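Mandelate racemase/muconate lactonizing enzyme (Roseovarius nubinhibens, PDB 2QDD) belongs to the mandelate racemase/muconate lactonizing enzyme family of the enolase superfamily and probably uses bound magnesium in its catalysis, though its substrate is unknown. Local coordinates at residues A[8-13]-A[365-370]; A[175-180]-A[211-216]. All blocks are in the same frame, centred on the assembly; numbering follows the deposited sequence.

The two contacts have no structural element in common: their nearest atoms are about 31 Å apart, on opposite sides of the chain's centre, and contact 2 is nested in sequence between the two segments of contact 1. Contact 1 is partly buried, and four backbone hydrogen bonds join segment 365-370, with its edge strand 367-370, to strand 5-22 of the N-terminal antiparallel sheet. Contact 2 is buried and packs one barrel helix, 173-185, against the loop that enters a barrel strand. Its polar bonds run within each segment or to neighbouring residues, including those of other subunits. Accordingly, backbone pairing fixes contact 1, whereas contact 2 is mainly aliphatic side-chain packing between its two segments.

Contact 1 of 2, residues A[8-13]-A[365-370]; sequences LTVFHL and PVASYD
A classic beta bulge interrupts the antiparallel pairing of strand 8-13 with segment 365-370, whose residues 367-370 form one edge strand of the N-terminal domain's sheet within this chain. Strands 8-13 and 367-370 run at 174° to each other. Leu-8 and Tyr-369 form a hydrogen-bonded pair: Leu-8 N reaches Tyr-369 O at 2.9 Å, in the plane of that carbonyl, and Tyr-369 N reaches Leu-8 O at 2.9 Å, nearly along the C=O axis. Val-10 then faces two residues, which defines the bulge. Its N donates to Ala-367 O at 3.0 Å, almost straight (171°) though from above the carbonyl plane, while its O accepts from Val-366 N at 3.0 Å, in plane but bent to 137°.

The side chains separate onto two faces. With Leu-8 and Ala-367 lies Val-10, whose CG2, set beside its own backbone N, meets the edge of the Tyr-369 ring at CE2, 4.1 Å away. CG1, anti to the N, crosses Val-366 obliquely and touches its CG2 at 3.9 Å; that methyl occupies the crowded position between backbone N and carbonyl carbon. On the face that carries Thr-9, Pro-365 lies alongside both Thr-9 and Phe-11. Its CB covers one face of the phenyl ring and touches Thr-9 CG2 at 3.7 Å, while its CD meets Phe-11 CE1 at 3.7 Å.

Strand 29-42 pairs with the other side of 8-13, where Arg-39 also bonds Thr-9 OG1. Helix 64-78 packs on the Leu-8 and Tyr-369 face through Ala-75, and Leu-362 touches Phe-11 on the Thr-9 face.

Contact 2 of 2, residues A[175-180]-A[211-216]; sequences QDIARI and NSVRAR
Arg-216 NH2 is gripped by two carbonyl oxygens of its own loop: Val-213 O at 2.8 Å and Ala-215 O at 3.3 Å. Both oxygens lie close to the guanidinium plane, yet each N-H arrives from above its carbonyl's plane, off the lone pairs, most markedly at Ala-215 O, which Asn-238 ND2 also bonds. Arg-214 O lies above one guanidinium face, displaced toward its rim. The NE of Arg-216 donates to Asn-211 O of a neighbouring subunit, tying the loop into the assembly.

Between the loop and helix 175-180 the contact is mainly aliphatic. Ile-180 CG2, anti to its backbone N, is the central methyl: it touches Ala-215 CB at 3.7 Å and Val-213 CG2 at 3.7 Å, the isoleucine and valine crossing at about a right angle. Val-213 has a chi1 of 125°, far from a staggered value, which places both of its methyls near Ile-180 CG2. One turn earlier, Ile-177 slides past Val-213 in the opposite direction, with 4.1 Å between their CG2 atoms. Its CD1 extends to Ser-212 CB at 3.8 Å, whereas Ser-212 OG is bonded to Glu-208 O. An alanine in place of Ile-177 would remove CG1, CG2 and CD1, and would probably loosen the packing against Ser-212 and Val-213.

In the modified TIM barrel of the enolase superfamily, the contact packs the loop between helix 203-210 and strand 218-220 on the preceding barrel helix, 173-185. Val-209 of helix 203-210 touches both isoleucines, while Glu-181 of helix 173-185 accepts the backbone N-H of Arg-214.

Contact 1 of 2, residues A[8-13]-A[365-370]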
# COMPACT_ATOMS: atom_id res chain seq x y z
N LEU A 8 -39.63 -16.55 -28.35
CA LEU A 8 -39.20 -16.97 -27.02
C LEU A 8 -40.39 -17.51 -26.24
O LEU A 8 -41.41 -16.83 -26.11
CB LEU A 8 -38.55 -15.82 -26.26
CG LEU A 8 -37.49 -14.99 -27.00
CD1 LEU A 8 -37.20 -13.73 -26.26
CD2 LEU A 8 -36.22 -15.77 -27.19
N THR A 9 -40.25 -18.72 -25.72
CA THR A 9 -41.33 -19.35 -24.96
C THR A 9 -40.85 -19.73 -23.57
O THR A 9 -39.80 -20.37 -23.41
CB THR A 9 -41.88 -20.61 -25.69
OG1 THR A 9 -42.09 -20.31 -27.07
CG2 THR A 9 -43.19 -21.07 -25.07
N VAL A 10 -41.63 -19.33 -22.58
CA VAL A 10 -41.26 -19.45 -21.17
C VAL A 10 -42.16 -20.51 -20.53
O VAL A 10 -43.37 -20.49 -20.70
CB VAL A 10 -41.43 -18.08 -20.46
CG1 VAL A 10 -41.07 -18.17 -18.98
CG2 VAL A 10 -40.58 -17.02 -21.14
N PHE A 11 -41.54 -21.45 -19.81
CA PHE A 11 -42.26 -22.48 -19.07
C PHE A 11 -41.92 -22.34 -17.60
O PHE A 11 -40.85 -21.85 -17.25
CB PHE A 11 -41.85 -23.88 -19.55
CG PHE A 11 -42.19 -24.15 -21.00
CD1 PHE A 11 -43.37 -24.80 -21.34
CD2 PHE A 11 -41.32 -23.76 -22.02
CE1 PHE A 11 -43.68 -25.05 -22.67
CE2 PHE A 11 -41.63 -24.00 -23.35
CZ PHE A 11 -42.81 -24.66 -23.68
N HIS A 12 -42.82 -22.79 -16.73
CA HIS A 12 -42.58 -22.78 -15.30
C HIS A 12 -42.73 -24.18 -14.70
O HIS A 12 -43.70 -24.88 -14.96
CB HIS A 12 -43.50 -21.76 -14.60
CG HIS A 12 -43.64 -21.97 -13.12
ND1 HIS A 12 -44.84 -22.30 -12.53
CD2 HIS A 12 -42.73 -21.93 -12.12
CE1 HIS A 12 -44.66 -22.44 -11.23
NE2 HIS A 12 -43.39 -22.22 -10.96
N LEU A 13 -41.74 -24.57 -13.91
CA LEU A 13 -41.65 -25.93 -13.39
C LEU A 13 -41.66 -25.86 -11.87
O LEU A 13 -40.89 -25.10 -11.27
CB LEU A 13 -40.37 -26.60 -13.89
CG LEU A 13 -40.29 -27.17 -15.32
CD1 LEU A 13 -40.09 -26.09 -16.39
CD2 LEU A 13 -39.18 -28.20 -15.42
N PRO A 365 -47.11 -23.34 -21.42
CA PRO A 365 -46.31 -22.12 -21.33
C PRO A 365 -46.99 -20.98 -20.57
O PRO A 365 -48.17 -20.72 -20.78
CB PRO A 365 -46.09 -21.72 -22.79
CG PRO A 365 -47.01 -22.58 -23.59
CD PRO A 365 -47.18 -23.83 -22.80
N VAL A 366 -46.23 -20.33 -19.69
CA VAL A 366 -46.75 -19.22 -18.90
C VAL A 366 -46.67 -17.89 -19.65
O VAL A 366 -47.42 -16.96 -19.36
CB VAL A 366 -46.09 -19.11 -17.49
CG1 VAL A 366 -46.47 -20.31 -16.63
CG2 VAL A 366 -44.58 -18.99 -17.60
N ALA A 367 -45.75 -17.82 -20.62
CA ALA A 367 -45.62 -16.67 -21.51
C ALA A 367 -45.01 -17.09 -22.85
O ALA A 367 -44.32 -18.11 -22.94
CB ALA A 367 -44.78 -15.56 -20.87
N SER A 368 -45.27 -16.28 -23.87
CA SER A 368 -44.74 -16.49 -25.22
C SER A 368 -44.63 -15.14 -25.92
O SER A 368 -45.49 -14.27 -25.75
CB SER A 368 -45.65 -17.42 -26.02
OG SER A 368 -45.04 -17.80 -27.24
N TYR A 369 -43.56 -14.96 -26.70
CA TYR A 369 -43.25 -13.68 -27.33
C TYR A 369 -42.79 -13.96 -28.75
O TYR A 369 -41.92 -14.80 -28.96
CB TYR A 369 -42.16 -12.91 -26.56
CG TYR A 369 -42.44 -12.77 -25.07
CD1 TYR A 369 -43.19 -11.70 -24.58
CD2 TYR A 369 -41.97 -13.73 -24.16
CE1 TYR A 369 -43.46 -11.57 -23.22
CE2 TYR A 369 -42.24 -13.62 -22.80
CZ TYR A 369 -42.98 -12.54 -22.33
OH TYR A 369 -43.25 -12.43 -20.99
N ASP A 370 -43.38 -13.26 -29.72
CA ASP A 370 -42.98 -13.37 -31.13
C ASP A 370 -43.20 -12.04 -31.85
O ASP A 370 -43.88 -11.15 -31.32
CB ASP A 370 -43.73 -14.50 -31.85
CG ASP A 370 -45.14 -14.73 -31.31
OD1 ASP A 370 -45.39 -15.80 -30.71
OD2 ASP A 370 -46.00 -13.84 -31.49

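Contact 2 of 2, residues A[175-180]-A[211-216]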
# COMPACT_ATOMS: atom_id res chain seq x y z
N GLN A 175 -18.76 -26.34 18.83
CA GLN A 175 -19.30 -27.46 18.06
C GLN A 175 -18.79 -27.53 16.62
O GLN A 175 -18.68 -28.62 16.06
CB GLN A 175 -20.84 -27.52 18.13
CG GLN A 175 -21.58 -26.30 17.58
CD GLN A 175 -23.08 -26.33 17.88
OE1 GLN A 175 -23.50 -26.68 18.98
NE2 GLN A 175 -23.88 -25.94 16.89
N ASP A 176 -18.47 -26.38 16.03
CA ASP A 176 -17.79 -26.33 14.73
C ASP A 176 -16.36 -26.87 14.78
O ASP A 176 -15.93 -27.57 13.86
CB ASP A 176 -17.81 -24.92 14.14
CG ASP A 176 -19.10 -24.60 13.40
OD1 ASP A 176 -19.80 -25.53 12.92
OD2 ASP A 176 -19.43 -23.39 13.28
N ILE A 177 -15.64 -26.55 15.86
CA ILE A 177 -14.29 -27.09 16.10
C ILE A 177 -14.33 -28.62 16.19
O ILE A 177 -13.54 -29.30 15.53
CB ILE A 177 -13.63 -26.46 17.36
CG1 ILE A 177 -13.30 -24.98 17.10
CG2 ILE A 177 -12.33 -27.18 17.73
CD1 ILE A 177 -13.35 -24.09 18.33
N ALA A 178 -15.27 -29.15 16.97
CA ALA A 178 -15.45 -30.60 17.13
C ALA A 178 -15.92 -31.31 15.86
O ALA A 178 -15.55 -32.46 15.63
CB ALA A 178 -16.39 -30.90 18.29
N ARG A 179 -16.73 -30.63 15.05
CA ARG A 179 -17.11 -31.11 13.73
C ARG A 179 -15.93 -31.20 12.77
O ARG A 179 -15.70 -32.25 12.16
CB ARG A 179 -18.18 -30.20 13.11
CG ARG A 179 -19.60 -30.54 13.51
CD ARG A 179 -20.53 -29.42 13.10
NE ARG A 179 -21.72 -29.37 13.95
CZ ARG A 179 -22.52 -28.32 14.07
NH1 ARG A 179 -22.27 -27.20 13.40
NH2 ARG A 179 -23.57 -28.38 14.87
N ILE A 180 -15.19 -30.10 12.65
CA ILE A 180 -14.06 -30.02 11.74
C ILE A 180 -13.00 -31.07 12.07
O ILE A 180 -12.54 -31.79 11.19
CB ILE A 180 -13.45 -28.58 11.70
CG1 ILE A 180 -14.37 -27.63 10.91
CG2 ILE A 180 -12.08 -28.58 11.06
CD1 ILE A 180 -14.17 -26.17 11.25
N ASN A 211 -8.34 -20.88 13.76
CA ASN A 211 -7.09 -20.89 14.52
C ASN A 211 -7.09 -21.81 15.74
O ASN A 211 -6.11 -21.85 16.49
CB ASN A 211 -6.65 -19.47 14.89
CG ASN A 211 -6.26 -18.64 13.67
OD1 ASN A 211 -5.87 -19.18 12.64
ND2 ASN A 211 -6.35 -17.32 13.79
N SER A 212 -8.18 -22.56 15.94
CA SER A 212 -8.27 -23.57 17.00
C SER A 212 -8.06 -24.99 16.48
O SER A 212 -8.04 -25.95 17.25
CB SER A 212 -9.61 -23.47 17.71
OG SER A 212 -9.81 -22.18 18.24
N VAL A 213 -7.90 -25.10 15.17
CA VAL A 213 -8.15 -26.34 14.43
C VAL A 213 -6.87 -26.74 13.68
O VAL A 213 -6.16 -25.88 13.15
CB VAL A 213 -9.40 -26.15 13.51
CG1 VAL A 213 -9.14 -26.45 12.05
CG2 VAL A 213 -10.59 -26.90 14.04
N ARG A 214 -6.55 -28.04 13.68
CA ARG A 214 -5.35 -28.54 12.99
C ARG A 214 -5.59 -28.78 11.50
O ARG A 214 -4.65 -28.83 10.71
CB ARG A 214 -4.85 -29.82 13.65
CG ARG A 214 -3.93 -29.61 14.84
CD ARG A 214 -3.52 -30.95 15.45
NE ARG A 214 -4.51 -31.45 16.41
CZ ARG A 214 -5.41 -32.39 16.15
NH1 ARG A 214 -5.48 -32.96 14.95
NH2 ARG A 214 -6.27 -32.76 17.10
N ALA A 215 -6.86 -28.93 11.14
CA ALA A 215 -7.28 -29.23 9.77
C ALA A 215 -7.00 -28.09 8.79
O ALA A 215 -7.30 -26.93 9.06
CB ALA A 215 -8.75 -29.57 9.74
N ARG A 216 -6.42 -28.46 7.65
CA ARG A 216 -6.06 -27.50 6.61
C ARG A 216 -6.84 -27.75 5.34
O ARG A 216 -6.36 -27.48 4.24
CB ARG A 216 -4.55 -27.56 6.32
CG ARG A 216 -3.66 -27.28 7.52
CD ARG A 216 -3.89 -25.88 8.05
NE ARG A 216 -3.07 -25.60 9.22
CZ ARG A 216 -3.55 -25.38 10.44
NH1 ARG A 216 -2.73 -25.13 11.44
NH2 ARG A 216 -4.86 -25.42 10.66